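Local atomic coordinates of 6-phosphogluconate dehydrogenase, NAD-binding (Geobacter metallireducens, PDB entry 3PEF), a protein that binds NADP+ and reduces succinic semialdehyde, acting as a gamma-hydroxybutyrate dehydrogenase of the beta-hydroxyacid dehydrogenase family. Residues A[29-33]-A[34-38]. The protein carries 2 engineered substitutions. Numbering follows the deposited sequence.
Sequences IWNRS and PEKAE. With NAP (NADP nicotinamide-adenine-dinucleotide phosphate), chain I.
Asn31, Ser33 and Lys36 meet in a local turn contact that closes round the 2'-phosphate of NADP+, at the C-terminal end of strand 26-30 in the Rossmann fold and just before helix 38-42. This is the loop after the second strand of the dinucleotide-binding domain, the usual place where such folds read the adenosine ribose, and its two basic side chains, Arg32 and Lys36, with the Asn31 amide and the Ser33 hydroxyl, suit NADP+. Within the turn the carbonyl of Ser33 is gripped from opposite faces of its plane: Lys36 N approaches one at 3.2 Å from Ser33 O, while Asn31 ND2 reaches Ser33 O on the other at 2.7 Å, in line with its N-H (179°). The second hydrogen of that amide goes to phosphate oxygen O3X (ND2 to O3X, 2.8 Å), and OD1 accepts from the ribose hydroxyl O3B as well as from the backbone N of Leu9, so the Asn31 amide is fixed in its rotation. Lys36 leaves the backbone with CG anti to its carbonyl carbon (chi1 -63°) and then runs fully extended, its CD passing Asn31 ND2 at 3.5 Å before NZ bonds O3X. On the other side of the phosphate, Arg32 bends at chi3 (55°) and stacks a guanidinium face on the adenine, with C5A over the guanidinium centre, while its edge faces P2B in plane; NE and NH2 bond O1X and O2X separately. All three terminal phosphate oxygens thus have protein donors, which would balance much of the phosphate's charge. Deeper in, buried Ile29 CD1 packs on Ala37 CB at 3.9 Å, joining strand to turn beside Leu9. On the phosphate side, Ser33 OG hydrogen-bonds O1X at 2.7 Å, while the Glu35 side chain, bent at chi2, brings carboxylate OE2 within 3.4 Å of Ser33 CB.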
loop_
_atom_site.group_PDB
_atom_site.type_symbol
_atom_site.label_atom_id
_atom_site.label_comp_id
_atom_site.label_asym_id
_atom_site.label_seq_id
_atom_site.Cartn_x
_atom_site.Cartn_y
_atom_site.Cartn_z
ATOM N N ILE A 29 4.379 -25.300 36.548
ATOM C CA ILE A 29 4.000 -24.162 35.716
ATOM C C ILE A 29 4.437 -22.840 36.306
ATOM O O ILE A 29 4.650 -22.729 37.518
ATOM C CB ILE A 29 2.477 -24.116 35.482
ATOM C CG1 ILE A 29 1.745 -23.881 36.807
ATOM C CG2 ILE A 29 2.007 -25.422 34.812
ATOM C CD1 ILE A 29 0.236 -23.991 36.695
ATOM N N TRP A 30 4.562 -21.847 35.428
ATOM C CA TRP A 30 4.941 -20.488 35.800
ATOM C C TRP A 30 4.349 -19.472 34.828
ATOM O O TRP A 30 4.323 -19.689 33.618
ATOM C CB TRP A 30 6.461 -20.305 35.784
ATOM C CG TRP A 30 6.878 -18.888 36.114
ATOM C CD1 TRP A 30 7.111 -18.375 37.360
ATOM C CD2 TRP A 30 7.090 -17.809 35.193
ATOM N NE1 TRP A 30 7.474 -17.053 37.273
ATOM C CE2 TRP A 30 7.460 -16.676 35.956
ATOM C CE3 TRP A 30 6.994 -17.686 33.800
ATOM C CZ2 TRP A 30 7.749 -15.436 35.368
ATOM C CZ3 TRP A 30 7.281 -16.449 33.211
ATOM C CH2 TRP A 30 7.655 -15.339 33.997
ATOM N N ASN A 31 3.896 -18.348 35.362
ATOM C CA ASN A 31 3.459 -17.246 34.526
ATOM C C ASN A 31 3.887 -15.966 35.200
ATOM O O ASN A 31 3.896 -15.902 36.430
ATOM C CB ASN A 31 1.932 -17.236 34.362
ATOM C CG ASN A 31 1.471 -16.235 33.295
ATOM O OD1 ASN A 31 1.849 -16.352 32.132
ATOM N ND2 ASN A 31 0.670 -15.241 33.694
ATOM N N ARG A 32 4.229 -14.954 34.406
ATOM C CA ARG A 32 4.599 -13.641 34.944
ATOM C C ARG A 32 3.531 -13.161 35.899
ATOM O O ARG A 32 3.854 -12.713 37.000
ATOM C CB ARG A 32 4.800 -12.589 33.846
ATOM C CG ARG A 32 5.019 -11.175 34.399
ATOM C CD ARG A 32 5.182 -10.143 33.272
ATOM N NE ARG A 32 4.055 -10.153 32.330
ATOM C CZ ARG A 32 3.952 -9.336 31.280
ATOM N NH1 ARG A 32 4.916 -8.458 31.036
ATOM N NH2 ARG A 32 2.890 -9.397 30.474
ATOM N N SER A 33 2.267 -13.252 35.469
ATOM C CA SER A 33 1.117 -12.987 36.354
ATOM C C SER A 33 0.596 -14.297 36.975
ATOM O O SER A 33 -0.104 -15.062 36.320
ATOM C CB SER A 33 -0.027 -12.296 35.588
ATOM O OG SER A 33 0.406 -11.129 34.906
ATOM N N PRO A 34 0.934 -14.551 38.245
ATOM C CA PRO A 34 0.688 -15.848 38.892
ATOM C C PRO A 34 -0.781 -16.238 39.022
ATOM O O PRO A 34 -1.052 -17.423 39.237
ATOM C CB PRO A 34 1.295 -15.671 40.289
ATOM C CG PRO A 34 2.308 -14.589 40.121
ATOM C CD PRO A 34 1.706 -13.646 39.109
ATOM N N GLU A 35 -1.712 -15.294 38.903
ATOM C CA GLU A 35 -3.122 -15.670 39.000
ATOM C C GLU A 35 -3.563 -16.586 37.857
ATOM O O GLU A 35 -4.476 -17.395 38.019
ATOM C CB GLU A 35 -4.044 -14.453 39.116
ATOM C CG GLU A 35 -4.301 -13.721 37.827
ATOM C CD GLU A 35 -3.196 -12.726 37.502
ATOM O OE1 GLU A 35 -2.191 -12.686 38.256
ATOM O OE2 GLU A 35 -3.333 -11.986 36.497
ATOM N N LYS A 36 -2.905 -16.486 36.707
ATOM C CA LYS A 36 -3.295 -17.327 35.572
ATOM C C LYS A 36 -2.940 -18.792 35.802
ATOM O O LYS A 36 -3.307 -19.661 35.011
ATOM C CB LYS A 36 -2.703 -16.793 34.266
ATOM C CG LYS A 36 -3.223 -15.391 33.931
ATOM C CD LYS A 36 -2.656 -14.845 32.618
ATOM C CE LYS A 36 -3.190 -13.422 32.332
ATOM N NZ LYS A 36 -2.584 -12.845 31.100
ATOM N N ALA A 37 -2.244 -19.062 36.905
ATOM C CA ALA A 37 -1.859 -20.422 37.273
ATOM C C ALA A 37 -2.884 -21.082 38.191
ATOM O O ALA A 37 -2.809 -22.284 38.443
ATOM C CB ALA A 37 -0.483 -20.417 37.953
ATOM N N GLU A 38 -3.834 -20.299 38.700
ATOM C CA GLU A 38 -4.731 -20.798 39.749
ATOM C C GLU A 38 -5.587 -21.990 39.313
ATOM O O GLU A 38 -5.778 -22.936 40.081
ATOM C CB GLU A 38 -5.609 -19.666 40.315
ATOM C CG GLU A 38 -4.792 -18.597 41.025
ATOM C CD GLU A 38 -5.572 -17.322 41.333
ATOM O OE1 GLU A 38 -6.812 -17.318 41.200
ATOM O OE2 GLU A 38 -4.932 -16.325 41.721
HETATM P PA NAP I . -1.644 -13.968 25.480
HETATM O O1A NAP I . -1.619 -12.490 25.428
HETATM O O2A NAP I . -2.888 -14.557 26.011
HETATM O O5B NAP I . -0.402 -14.509 26.334
HETATM C C5B NAP I . 0.843 -13.868 26.272
HETATM C C4B NAP I . 1.727 -14.533 27.312
HETATM O O4B NAP I . 3.006 -13.940 27.253
HETATM C C3B NAP I . 1.199 -14.295 28.724
HETATM O O3B NAP I . 1.497 -15.467 29.447
HETATM C C2B NAP I . 2.076 -13.162 29.217
HETATM O O2B NAP I . 2.239 -13.096 30.610
HETATM C C1B NAP I . 3.384 -13.546 28.551
HETATM N N9A NAP I . 4.324 -12.417 28.539
HETATM C C8A NAP I . 4.216 -11.270 27.791
HETATM N N7A NAP I . 5.275 -10.478 28.078
HETATM C C5A NAP I . 6.039 -11.097 29.000
HETATM C C6A NAP I . 7.227 -10.731 29.610
HETATM N N6A NAP I . 7.792 -9.567 29.316
HETATM N N1A NAP I . 7.795 -11.571 30.529
HETATM C C2A NAP I . 7.195 -12.782 30.829
HETATM N N3A NAP I . 6.015 -13.146 30.207
HETATM C C4A NAP I . 5.454 -12.317 29.303
HETATM O O3 NAP I . -1.407 -14.471 23.989
HETATM P PN NAP I . -1.409 -15.932 23.380
HETATM O O1N NAP I . -2.354 -15.986 22.252
HETATM O O2N NAP I . -1.507 -16.955 24.440
HETATM O O5D NAP I . 0.094 -15.815 22.814
HETATM C C5D NAP I . 1.133 -16.709 23.113
HETATM C C4D NAP I . 1.910 -16.926 21.816
HETATM O O4D NAP I . 1.219 -17.769 20.926
HETATM C C3D NAP I . 2.091 -15.638 21.040
HETATM O O3D NAP I . 3.390 -15.712 20.494
HETATM C C2D NAP I . 1.028 -15.692 19.954
HETATM O O2D NAP I . 1.431 -14.957 18.832
HETATM C C1D NAP I . 1.041 -17.170 19.657
HETATM N N1N NAP I . -0.164 -17.769 19.041
HETATM C C2N NAP I . -1.413 -17.341 19.384
HETATM C C3N NAP I . -2.540 -17.951 18.838
HETATM C C7N NAP I . -3.911 -17.511 19.257
HETATM O O7N NAP I . -4.951 -17.797 18.389
HETATM N N7N NAP I . -4.148 -16.851 20.403
HETATM C C4N NAP I . -2.402 -19.009 17.933
HETATM C C5N NAP I . -1.122 -19.456 17.614
HETATM C C6N NAP I . -0.007 -18.841 18.185
HETATM P P2B NAP I . 1.132 -12.367 31.558
HETATM O O1X NAP I . 1.865 -12.026 32.847
HETATM O O2X NAP I . 0.644 -11.137 30.863
HETATM O O3X NAP I . -0.022 -13.298 31.798
#